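Local coordinates for QdtA (Thermoanaerobacterium thermosaccharolyticum, PDB 4ZU5), which binds thymidine in the crystal and is a WxcM-like member of the cupin clan that forms a two-chain assembly rich in antiparallel strands, at residues 72-77 / 130-135; 40-45 / 100-105; 24-27 / 31-34; 50-55 / 126-131. All coordinates share one frame; numbering follows the deposited sequence.

Interaction 1 of 4, residues 72-77 / 130-135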
# COMPACT_ATOMS: atom_id res chain seq x y z
N LYS A 72 -11.66 -13.00 15.04
CA LYS A 72 -12.33 -13.51 16.21
C LYS A 72 -12.02 -12.79 17.51
O LYS A 72 -10.94 -12.26 17.73
CB LYS A 72 -12.08 -15.01 16.29
CG LYS A 72 -11.24 -15.52 17.42
CD LYS A 72 -10.62 -16.83 16.95
CE LYS A 72 -11.30 -18.05 17.57
NZ LYS A 72 -10.52 -19.22 17.10
N ILE A 73 -13.04 -12.75 18.36
CA ILE A 73 -12.91 -12.31 19.70
C ILE A 73 -13.63 -13.42 20.49
O ILE A 73 -14.27 -14.29 19.90
CB ILE A 73 -13.61 -10.95 19.92
CG1 ILE A 73 -15.12 -10.99 19.62
CG2 ILE A 73 -13.00 -9.92 18.97
CD1 ILE A 73 -15.86 -9.68 19.85
N PRO A 74 -13.62 -13.31 21.80
CA PRO A 74 -14.24 -14.40 22.55
C PRO A 74 -15.70 -14.58 22.15
O PRO A 74 -16.46 -13.61 22.01
CB PRO A 74 -14.07 -13.95 24.00
CG PRO A 74 -12.80 -13.16 23.96
CD PRO A 74 -12.94 -12.36 22.69
N ASP A 75 -16.04 -15.83 21.85
CA ASP A 75 -17.41 -16.23 21.57
C ASP A 75 -17.86 -15.77 20.20
O ASP A 75 -18.98 -16.06 19.82
CB ASP A 75 -18.37 -15.67 22.64
CG ASP A 75 -18.13 -16.26 24.04
OD1 ASP A 75 -17.67 -17.42 24.13
OD2 ASP A 75 -18.41 -15.57 25.05
N GLU A 76 -17.03 -15.07 19.44
CA GLU A 76 -17.51 -14.62 18.15
C GLU A 76 -16.49 -14.82 17.06
O GLU A 76 -15.31 -14.59 17.27
CB GLU A 76 -17.92 -13.16 18.26
CG GLU A 76 -18.78 -12.66 17.11
CD GLU A 76 -20.15 -13.32 17.09
OE1 GLU A 76 -20.46 -14.04 16.10
OE2 GLU A 76 -20.88 -13.14 18.09
N GLU A 77 -16.93 -15.25 15.88
CA GLU A 77 -16.02 -15.31 14.77
C GLU A 77 -16.71 -14.97 13.47
O GLU A 77 -17.87 -15.32 13.29
CB GLU A 77 -15.38 -16.69 14.72
CG GLU A 77 -14.74 -16.99 13.38
CD GLU A 77 -14.07 -18.35 13.36
OE1 GLU A 77 -14.20 -19.01 12.32
OE2 GLU A 77 -13.46 -18.73 14.38
N ASP A 130 -7.29 -14.34 27.43
CA ASP A 130 -7.41 -13.77 28.75
C ASP A 130 -7.63 -12.28 28.64
O ASP A 130 -8.55 -11.77 29.26
CB ASP A 130 -6.15 -14.01 29.58
CG ASP A 130 -6.14 -15.41 30.20
OD1 ASP A 130 -7.22 -16.03 30.36
OD2 ASP A 130 -5.03 -15.87 30.50
N GLU A 131 -6.73 -11.58 27.95
CA GLU A 131 -6.87 -10.11 27.80
C GLU A 131 -8.21 -9.74 27.15
O GLU A 131 -8.89 -8.81 27.56
CB GLU A 131 -5.75 -9.53 26.93
CG GLU A 131 -4.34 -9.58 27.51
CD GLU A 131 -4.29 -9.11 28.96
OE1 GLU A 131 -4.04 -7.90 29.14
OE2 GLU A 131 -4.54 -9.94 29.89
N ALA A 132 -8.60 -10.46 26.11
CA ALA A 132 -9.81 -10.10 25.40
C ALA A 132 -11.06 -10.40 26.20
O ALA A 132 -12.06 -9.70 26.08
CB ALA A 132 -9.86 -10.83 24.06
N LYS A 133 -11.06 -11.44 27.02
CA LYS A 133 -12.21 -11.68 27.88
C LYS A 133 -12.43 -10.53 28.86
O LYS A 133 -13.56 -10.18 29.13
CB LYS A 133 -12.10 -13.02 28.64
CG LYS A 133 -12.68 -14.21 27.87
CD LYS A 133 -12.17 -15.54 28.40
CE LYS A 133 -12.93 -16.75 27.87
NZ LYS A 133 -12.17 -18.00 28.27
N LYS A 134 -11.38 -9.97 29.41
CA LYS A 134 -11.54 -8.77 30.24
C LYS A 134 -12.18 -7.58 29.53
O LYS A 134 -12.93 -6.82 30.14
CB LYS A 134 -10.20 -8.29 30.77
CG LYS A 134 -9.47 -9.26 31.70
CD LYS A 134 -8.16 -8.63 32.13
CE LYS A 134 -7.11 -9.66 32.51
NZ LYS A 134 -5.80 -8.99 32.73
N ARG A 135 -11.86 -7.38 28.26
CA ARG A 135 -12.49 -6.29 27.49
C ARG A 135 -13.96 -6.55 27.12
O ARG A 135 -14.81 -5.69 27.27
CB ARG A 135 -11.68 -6.05 26.20
CG ARG A 135 -12.26 -5.03 25.23
CD ARG A 135 -12.29 -3.68 25.91
NE ARG A 135 -10.95 -3.42 26.37
CZ ARG A 135 -10.06 -2.68 25.73
NH1 ARG A 135 -10.39 -2.00 24.62
NH2 ARG A 135 -8.85 -2.57 26.24

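Interaction 2 of 4, residues 40-45 / 100-105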
# COMPACT_ATOMS: atom_id res chain seq x y z
N THR A 40 2.51 -11.07 -0.47
CA THR A 40 2.36 -11.58 -1.82
C THR A 40 2.89 -13.04 -1.86
O THR A 40 3.51 -13.54 -0.93
CB THR A 40 3.22 -10.76 -2.80
OG1 THR A 40 4.59 -10.82 -2.36
CG2 THR A 40 2.74 -9.30 -2.86
N LYS A 41 2.51 -13.72 -2.93
CA LYS A 41 3.06 -15.02 -3.30
C LYS A 41 2.74 -16.05 -2.21
O LYS A 41 3.56 -16.90 -1.89
CB LYS A 41 4.57 -14.88 -3.66
CG LYS A 41 4.78 -14.06 -4.93
CD LYS A 41 6.24 -13.92 -5.39
CE LYS A 41 7.01 -12.90 -4.55
NZ LYS A 41 6.38 -11.53 -4.44
N VAL A 42 1.52 -16.02 -1.67
CA VAL A 42 1.14 -16.98 -0.63
C VAL A 42 0.54 -18.22 -1.28
O VAL A 42 -0.38 -18.11 -2.12
CB VAL A 42 0.08 -16.45 0.32
CG1 VAL A 42 -0.34 -17.51 1.31
CG2 VAL A 42 0.58 -15.20 1.03
N ASP A 43 1.03 -19.38 -0.89
CA ASP A 43 0.51 -20.63 -1.46
C ASP A 43 -0.94 -20.85 -1.06
O ASP A 43 -1.38 -20.49 0.04
CB ASP A 43 1.37 -21.82 -1.05
CG ASP A 43 2.68 -21.87 -1.82
OD1 ASP A 43 3.70 -22.35 -1.28
OD2 ASP A 43 2.70 -21.38 -2.98
N LYS A 44 -1.67 -21.50 -1.96
CA LYS A 44 -3.12 -21.53 -1.87
C LYS A 44 -3.64 -22.29 -0.64
O LYS A 44 -4.82 -22.16 -0.32
CB LYS A 44 -3.73 -22.13 -3.13
CG LYS A 44 -3.66 -23.65 -3.18
CD LYS A 44 -4.27 -24.18 -4.47
CE LYS A 44 -4.28 -25.71 -4.43
NZ LYS A 44 -5.39 -26.20 -5.28
N ASP A 45 -2.76 -23.04 0.01
CA ASP A 45 -3.13 -23.90 1.14
C ASP A 45 -2.66 -23.35 2.46
O ASP A 45 -2.77 -23.98 3.51
CB ASP A 45 -2.63 -25.34 0.91
CG ASP A 45 -3.54 -26.12 -0.04
OD1 ASP A 45 -4.76 -26.21 0.25
OD2 ASP A 45 -3.08 -26.61 -1.11
N PHE A 100 -6.35 -16.51 4.95
CA PHE A 100 -6.30 -17.79 4.22
C PHE A 100 -7.01 -17.72 2.88
O PHE A 100 -7.65 -16.71 2.55
CB PHE A 100 -6.83 -18.91 5.14
CG PHE A 100 -8.31 -18.85 5.37
CD1 PHE A 100 -9.18 -19.58 4.57
CD2 PHE A 100 -8.84 -18.04 6.35
CE1 PHE A 100 -10.56 -19.54 4.76
CE2 PHE A 100 -10.21 -17.99 6.55
CZ PHE A 100 -11.07 -18.70 5.73
N ASP A 101 -6.89 -18.77 2.06
CA ASP A 101 -7.41 -18.74 0.71
C ASP A 101 -6.92 -17.55 -0.09
O ASP A 101 -7.70 -16.88 -0.77
CB ASP A 101 -8.94 -18.72 0.69
CG ASP A 101 -9.57 -20.11 0.99
OD1 ASP A 101 -8.88 -21.08 1.34
OD2 ASP A 101 -10.81 -20.15 1.00
N PHE A 102 -5.62 -17.28 0.00
CA PHE A 102 -5.03 -16.32 -0.90
C PHE A 102 -5.10 -16.89 -2.31
O PHE A 102 -4.58 -17.97 -2.54
CB PHE A 102 -3.57 -16.13 -0.50
CG PHE A 102 -3.35 -15.34 0.74
CD1 PHE A 102 -3.40 -15.94 1.99
CD2 PHE A 102 -2.96 -13.99 0.66
CE1 PHE A 102 -3.10 -15.21 3.14
CE2 PHE A 102 -2.69 -13.26 1.80
CZ PHE A 102 -2.74 -13.87 3.05
N THR A 103 -5.73 -16.19 -3.24
CA THR A 103 -5.69 -16.58 -4.64
C THR A 103 -4.34 -16.32 -5.31
O THR A 103 -3.44 -15.67 -4.74
CB THR A 103 -6.80 -15.93 -5.45
OG1 THR A 103 -6.58 -14.52 -5.57
CG2 THR A 103 -8.14 -16.18 -4.82
N GLU A 104 -4.17 -16.89 -6.50
CA GLU A 104 -2.92 -16.75 -7.26
C GLU A 104 -2.87 -15.30 -7.68
O GLU A 104 -3.86 -14.77 -8.16
CB GLU A 104 -2.93 -17.66 -8.50
CG GLU A 104 -1.82 -17.44 -9.53
CD GLU A 104 -0.46 -17.88 -9.03
OE1 GLU A 104 -0.33 -18.61 -8.03
OE2 GLU A 104 0.53 -17.51 -9.66
N GLY A 105 -1.75 -14.63 -7.41
CA GLY A 105 -1.60 -13.20 -7.73
C GLY A 105 -2.10 -12.28 -6.61
O GLY A 105 -2.03 -11.07 -6.73
O HOH W 1 -2.49 -18.85 -3.75
O HOH W 2 -1.03 -15.84 -3.43
O HOH W 3 -3.79 -19.31 1.22
O HOH W 4 -5.77 -21.37 2.52

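Interaction 3 of 4, residues 24-27 / 31-34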
# COMPACT_ATOMS: atom_id res chain seq x y z
N GLU A 24 -5.59 8.93 2.30
CA GLU A 24 -4.83 9.92 3.07
C GLU A 24 -5.04 9.71 4.58
O GLU A 24 -6.16 9.46 4.98
CB GLU A 24 -5.28 11.33 2.71
CG GLU A 24 -5.01 11.68 1.24
CD GLU A 24 -4.95 13.19 1.02
OE1 GLU A 24 -5.72 13.91 1.67
OE2 GLU A 24 -4.05 13.64 0.26
N GLY A 25 -3.95 9.71 5.35
CA GLY A 25 -4.01 9.50 6.78
C GLY A 25 -4.87 10.54 7.48
O GLY A 25 -4.89 11.71 7.07
N LYS A 26 -5.75 10.05 8.36
CA LYS A 26 -6.65 10.87 9.14
C LYS A 26 -7.86 11.36 8.36
O LYS A 26 -8.82 11.91 8.96
CB LYS A 26 -5.93 12.02 9.83
CG LYS A 26 -4.90 11.59 10.86
CD LYS A 26 -4.59 12.69 11.87
CE LYS A 26 -4.01 13.92 11.17
NZ LYS A 26 -3.31 14.85 12.09
N ILE A 27 -7.88 11.15 7.06
CA ILE A 27 -9.01 11.56 6.21
C ILE A 27 -9.75 10.31 5.76
O ILE A 27 -10.82 10.05 6.27
CB ILE A 27 -8.53 12.43 4.99
CG1 ILE A 27 -7.92 13.76 5.54
CG2 ILE A 27 -9.68 12.67 4.03
CD1 ILE A 27 -7.15 14.62 4.54
N PHE A 31 -6.46 7.19 11.25
CA PHE A 31 -5.14 7.34 11.90
C PHE A 31 -4.08 7.77 10.90
O PHE A 31 -4.33 7.70 9.71
CB PHE A 31 -4.75 6.02 12.61
CG PHE A 31 -4.77 4.79 11.73
CD1 PHE A 31 -3.68 4.44 10.95
CD2 PHE A 31 -5.86 3.91 11.75
CE1 PHE A 31 -3.69 3.29 10.20
CE2 PHE A 31 -5.87 2.77 11.01
CZ PHE A 31 -4.81 2.46 10.20
N ASP A 32 -2.92 8.24 11.35
CA ASP A 32 -1.80 8.50 10.45
C ASP A 32 -1.11 7.20 10.17
O ASP A 32 -0.94 6.35 11.06
CB ASP A 32 -0.72 9.39 11.08
CG ASP A 32 -1.14 10.83 11.19
OD1 ASP A 32 -1.34 11.47 10.13
OD2 ASP A 32 -1.25 11.30 12.35
N ILE A 33 -0.63 7.06 8.94
CA ILE A 33 0.07 5.87 8.51
C ILE A 33 1.56 5.97 8.91
O ILE A 33 2.33 6.75 8.31
CB ILE A 33 -0.04 5.72 6.98
CG1 ILE A 33 -1.50 5.81 6.51
CG2 ILE A 33 0.63 4.44 6.53
CD1 ILE A 33 -1.66 6.03 5.02
N LYS A 34 1.96 5.19 9.90
CA LYS A 34 3.36 5.15 10.33
C LYS A 34 4.09 4.04 9.58
O LYS A 34 5.31 4.05 9.47
CB LYS A 34 3.51 4.97 11.85
CG LYS A 34 2.80 6.03 12.68
CD LYS A 34 3.76 7.10 13.14
CE LYS A 34 3.24 7.84 14.37
NZ LYS A 34 2.07 8.69 14.00

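Interaction 4 of 4, residues 50-55 / 126-131. Unlike the reference sequence in segment 50-55: Ser52 (reference Ala).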
# COMPACT_ATOMS: atom_id res chain seq x y z
N TYR A 50 -2.45 -15.33 12.83
CA TYR A 50 -2.46 -15.89 14.17
C TYR A 50 -1.88 -14.88 15.15
O TYR A 50 -0.91 -15.19 15.86
CB TYR A 50 -1.65 -17.21 14.25
CG TYR A 50 -2.17 -18.33 13.37
CD1 TYR A 50 -3.26 -19.12 13.74
CD2 TYR A 50 -1.56 -18.60 12.15
CE1 TYR A 50 -3.70 -20.17 12.94
CE2 TYR A 50 -1.98 -19.65 11.36
CZ TYR A 50 -3.05 -20.41 11.76
OH TYR A 50 -3.50 -21.35 10.89
N HIS A 51 -2.51 -13.71 15.25
CA HIS A 51 -2.06 -12.72 16.22
C HIS A 51 -3.10 -11.65 16.45
O HIS A 51 -4.14 -11.62 15.79
CB HIS A 51 -0.71 -12.11 15.78
CG HIS A 51 -0.81 -11.19 14.60
ND1 HIS A 51 -0.68 -11.62 13.30
CD2 HIS A 51 -1.08 -9.87 14.54
CE1 HIS A 51 -0.88 -10.60 12.48
NE2 HIS A 51 -1.14 -9.53 13.20
N SER A 52 -2.87 -10.89 17.50
CA SER A 52 -3.63 -9.71 17.80
C SER A 52 -2.70 -8.58 18.31
O SER A 52 -1.47 -8.73 18.35
CB SER A 52 -4.69 -10.03 18.85
OG SER A 52 -5.56 -8.92 19.06
N HIS A 53 -3.30 -7.46 18.69
CA HIS A 53 -2.56 -6.35 19.31
C HIS A 53 -3.35 -5.68 20.36
O HIS A 53 -4.58 -5.67 20.28
CB HIS A 53 -2.30 -5.28 18.27
CG HIS A 53 -1.57 -5.78 17.09
ND1 HIS A 53 -0.20 -5.82 17.05
CD2 HIS A 53 -2.00 -6.35 15.94
CE1 HIS A 53 0.19 -6.31 15.88
NE2 HIS A 53 -0.89 -6.64 15.19
N LYS A 54 -2.67 -5.00 21.27
CA LYS A 54 -3.37 -4.18 22.26
C LYS A 54 -3.57 -2.72 21.84
O LYS A 54 -4.53 -2.07 22.25
CB LYS A 54 -2.65 -4.17 23.62
CG LYS A 54 -2.29 -5.52 24.23
CD LYS A 54 -0.87 -6.01 23.89
CE LYS A 54 0.22 -5.69 24.92
NZ LYS A 54 0.19 -6.64 26.07
N LYS A 55 -2.66 -2.15 21.07
CA LYS A 55 -2.70 -0.69 20.85
C LYS A 55 -2.75 -0.28 19.36
O LYS A 55 -3.01 0.86 19.02
CB LYS A 55 -1.46 -0.06 21.51
CG LYS A 55 -1.61 0.03 23.03
CD LYS A 55 -0.32 0.00 23.82
CE LYS A 55 0.87 0.52 23.02
NZ LYS A 55 2.02 0.85 23.91
N ASP A 126 -3.54 -18.08 24.31
CA ASP A 126 -4.15 -18.09 25.66
C ASP A 126 -4.09 -16.73 26.34
O ASP A 126 -5.01 -16.32 27.02
CB ASP A 126 -3.51 -19.13 26.59
CG ASP A 126 -3.74 -20.56 26.13
OD1 ASP A 126 -4.83 -20.89 25.61
OD2 ASP A 126 -2.81 -21.35 26.26
N PHE A 127 -3.00 -16.02 26.13
CA PHE A 127 -2.86 -14.67 26.64
C PHE A 127 -3.85 -13.75 25.93
O PHE A 127 -4.49 -12.94 26.56
CB PHE A 127 -1.43 -14.16 26.45
CG PHE A 127 -1.21 -12.77 27.03
CD1 PHE A 127 -1.37 -12.54 28.40
CD2 PHE A 127 -0.91 -11.67 26.21
CE1 PHE A 127 -1.23 -11.27 28.94
CE2 PHE A 127 -0.73 -10.41 26.75
CZ PHE A 127 -0.88 -10.20 28.12
N TYR A 128 -3.96 -13.88 24.61
CA TYR A 128 -4.92 -13.11 23.86
C TYR A 128 -6.27 -13.26 24.54
O TYR A 128 -6.90 -12.29 24.94
CB TYR A 128 -5.03 -13.53 22.39
CG TYR A 128 -6.27 -12.97 21.78
CD1 TYR A 128 -6.37 -11.61 21.52
CD2 TYR A 128 -7.39 -13.74 21.59
CE1 TYR A 128 -7.55 -11.06 21.10
CE2 TYR A 128 -8.57 -13.19 21.15
CZ TYR A 128 -8.64 -11.84 20.88
OH TYR A 128 -9.86 -11.34 20.48
N ILE A 129 -6.73 -14.50 24.65
CA ILE A 129 -8.06 -14.77 25.17
C ILE A 129 -8.27 -14.20 26.56
O ILE A 129 -9.34 -13.68 26.84
CB ILE A 129 -8.35 -16.29 25.21
CG1 ILE A 129 -8.42 -16.86 23.79
CG2 ILE A 129 -9.67 -16.59 25.92
CD1 ILE A 129 -9.62 -16.39 22.98
N ASP A 130 -7.29 -14.34 27.43
CA ASP A 130 -7.41 -13.77 28.75
C ASP A 130 -7.63 -12.28 28.64
O ASP A 130 -8.55 -11.77 29.26
CB ASP A 130 -6.15 -14.01 29.58
CG ASP A 130 -6.14 -15.41 30.20
OD1 ASP A 130 -7.22 -16.03 30.36
OD2 ASP A 130 -5.03 -15.87 30.50
N GLU A 131 -6.73 -11.58 27.95
CA GLU A 131 -6.87 -10.11 27.80
C GLU A 131 -8.21 -9.74 27.15
O GLU A 131 -8.89 -8.81 27.56
CB GLU A 131 -5.75 -9.53 26.93
CG GLU A 131 -4.34 -9.58 27.51
CD GLU A 131 -4.29 -9.11 28.96
OE1 GLU A 131 -4.04 -7.90 29.14
OE2 GLU A 131 -4.54 -9.94 29.89

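Interaction 1 of 4, residues 72-77 / 130-135
A 2.9 Å hydrogen bond from Glu76 N to Ile73 O closes the turn that holds Pro74 against Ala132 and Lys133. The reverse bond, Ile73 N to Glu76 O at 3.1 Å, completes a beta hairpin with a two-residue loop, and the turn is of type II. Proline suits the second position of such a turn, since its ring already fixes phi near the required value (-58°). Asp75 follows with a positive phi of 75°, and its carboxylate stands in an exposed place where a charge costs little.

Fixed in this way, the pyrrolidine ring is a rigid apolar knuckle facing the helix. Pro74 CD lies 3.7 Å from Ala132 CB. Pro74 CG is 3.9 Å from Lys133 N, so the ring rests on the helix backbone as well as on a methyl group. A residue as small as alanine lets the proline ring come close to the helix backbone. The side chain of Lys133 contributes its CG, 4.1 Å from Pro74 CG, before its extended chain carries the ammonium group outward. Lys133 NZ is 6.9 Å from Asp75 OD1, an attraction at most weak.

On the helix itself, Lys134 NZ and Glu131 OE2 form a 3.2 Å salt bridge, the ammonium approaching the syn side of the carboxylate and 22° out of its plane.

Tyr128 and Phe136 extend the helical surface against Pro74, and Ile73 also touches Leu2. The hairpin joining strands 67-73 and 76-82 is thus packed at its tip on helix 125-136, while Lys72 continues the sheet through backbone bonding to Trp96.

Interaction 2 of 4, residues 40-45 / 100-105
Asp101 approaches Lys44 through backbone and water: its CA lies 4.4 Å from Lys44 O, and a water bonded to Asp101 N at 2.9 Å also meets that carbonyl. Its carboxylate is turned to other work, a salt bridge with Lys68.

Phe102 carries the apolar part. Its N binds a second water at 3.0 Å, which also reaches Asp43 O. Its ring receives Val42 over one face: Val42 CG2 sits 3.8 Å from the Phe102 ring centroid and only 11° off the normal, a CH-pi contact. The other methyl, CG1, placed anti to the backbone N of Val42 (chi1 176°), reaches Phe102 CD1 at 3.5 Å. The beta-branched valine thus sets one methyl over the ring centre and the other near its rim. Phe102 O is 2.6 Å from a third water, which also meets Val42 O.

Thr103 O lies 2.7 Å from another water shared with Val42 O, while OG1 is bonded to Ser66 N. No direct hydrogen bond joins the two loops; water bridges their backbones.

Tyr17 of the second subunit packs on Val42 as well. Both loops carry the chain between antiparallel sheets, 35-40 to 47-53 and 96-100 to 107-112, as connections in a cupin fold do.

Interaction 3 of 4, residues 24-27 / 31-34
In the connection between strands 18-24 and 35-40, at the subunit interface, Gly25 and Lys26 lie against Phe31 and Asp32 where the chain doubles back. The first limb is a tight turn, with Ile27 N bonded to Glu24 O at 3.2 Å and backbone angles at Gly25 and Lys26 close to those of type II. Without a side chain, Gly25 can bring its CA to 3.5 Å from Phe31 O and face Asp32 backbone to backbone. Lys26 N gives the same Phe31 O a weak hydrogen bond of 3.1 Å, bent to 128°.

The lysine chain crosses the aspartate obliquely. Lys26 CG is 3.6 Å from Asp32 OD1, and Lys26 CD is equally near Asp32 OD2. The bend at chi3 (-61°) brings Lys26 CE past the oxygen side of the carboxylate, 3.8 Å from Asp32 OD1. Lys26 NZ ends 4.1 Å from Asp32 OD2, beyond a salt bridge.

Tyr115 of the second subunit packs on both Lys26 and Asp32, and Ile33 meets Ile33 of that subunit. The lysine therefore offers its methylenes for packing and its charge at longer range; the attraction to Asp32 is probably favourable but loosely directed, and the single backbone bond, weak and bent, probably adds little.

Interaction 4 of 4, residues 50-55 / 126-131
Ser52 meets the CD1-CE1 bond of Tyr128 obliquely: Ser52 CB is 3.5 Å from Tyr128 CD1, while Ser52 OG lies 3.6 Å from Tyr128 CE1. This serine stands where the reference sequence has alanine; its hydroxyl, anti to the backbone N (chi1 -173°), also makes a weak bond to Val95 O. Tyr128 directs its own OH past the serine to Leu94 O, so the polar end of the ring is held elsewhere.

Lys54 and Phe127 form the second pair, their side chains crossing at about a right angle. Bends at chi2, chi3 and chi4 fold the lysine chain so that NZ arrives at the ring edge, in plane, with Lys54 NZ 3.9 Å from Phe127 CE2. One face of that ring is taken by Glu131 from the next helical turn, with CG 3.6 Å above the plane and offset toward the rim.

Ile122 lies alongside Lys54, Phe127 and Tyr128, completing the seam between strand 47-53 and helix 125-136. Since the ammonium meets the ring edge, this is no cation-pi contact over a face. Glu131 OE1, 5.4 Å from Lys54 NZ, may add a weak long-range attraction, though that carboxylate is already paired with Lys134. With no hydrogen bond between the two segments, their contact is mainly packing.

In the fold
Interactions 1 and 4 form one continuous region: their centres are 8 Å apart, they share Asp130 and Glu131, and Tyr128 OH lies 3.1 Å from Lys72 O, a probable hydrogen bond. Together they seat helix 125-136 on a single sheet. Interactions 2 and 3 lie on opposite sides of the chain's centre, with centres 28 Å apart, and both touch the second subunit. None lines the thymidine pocket; the side chains of Ile33, Phe102 and Ser52 are about 11, 12 and 13 Å from a bound thymidine. Pocket residue Arg35 directly follows segment 31-34, and pocket residue Tyr121 packs against His51 and His53 of segment 50-55.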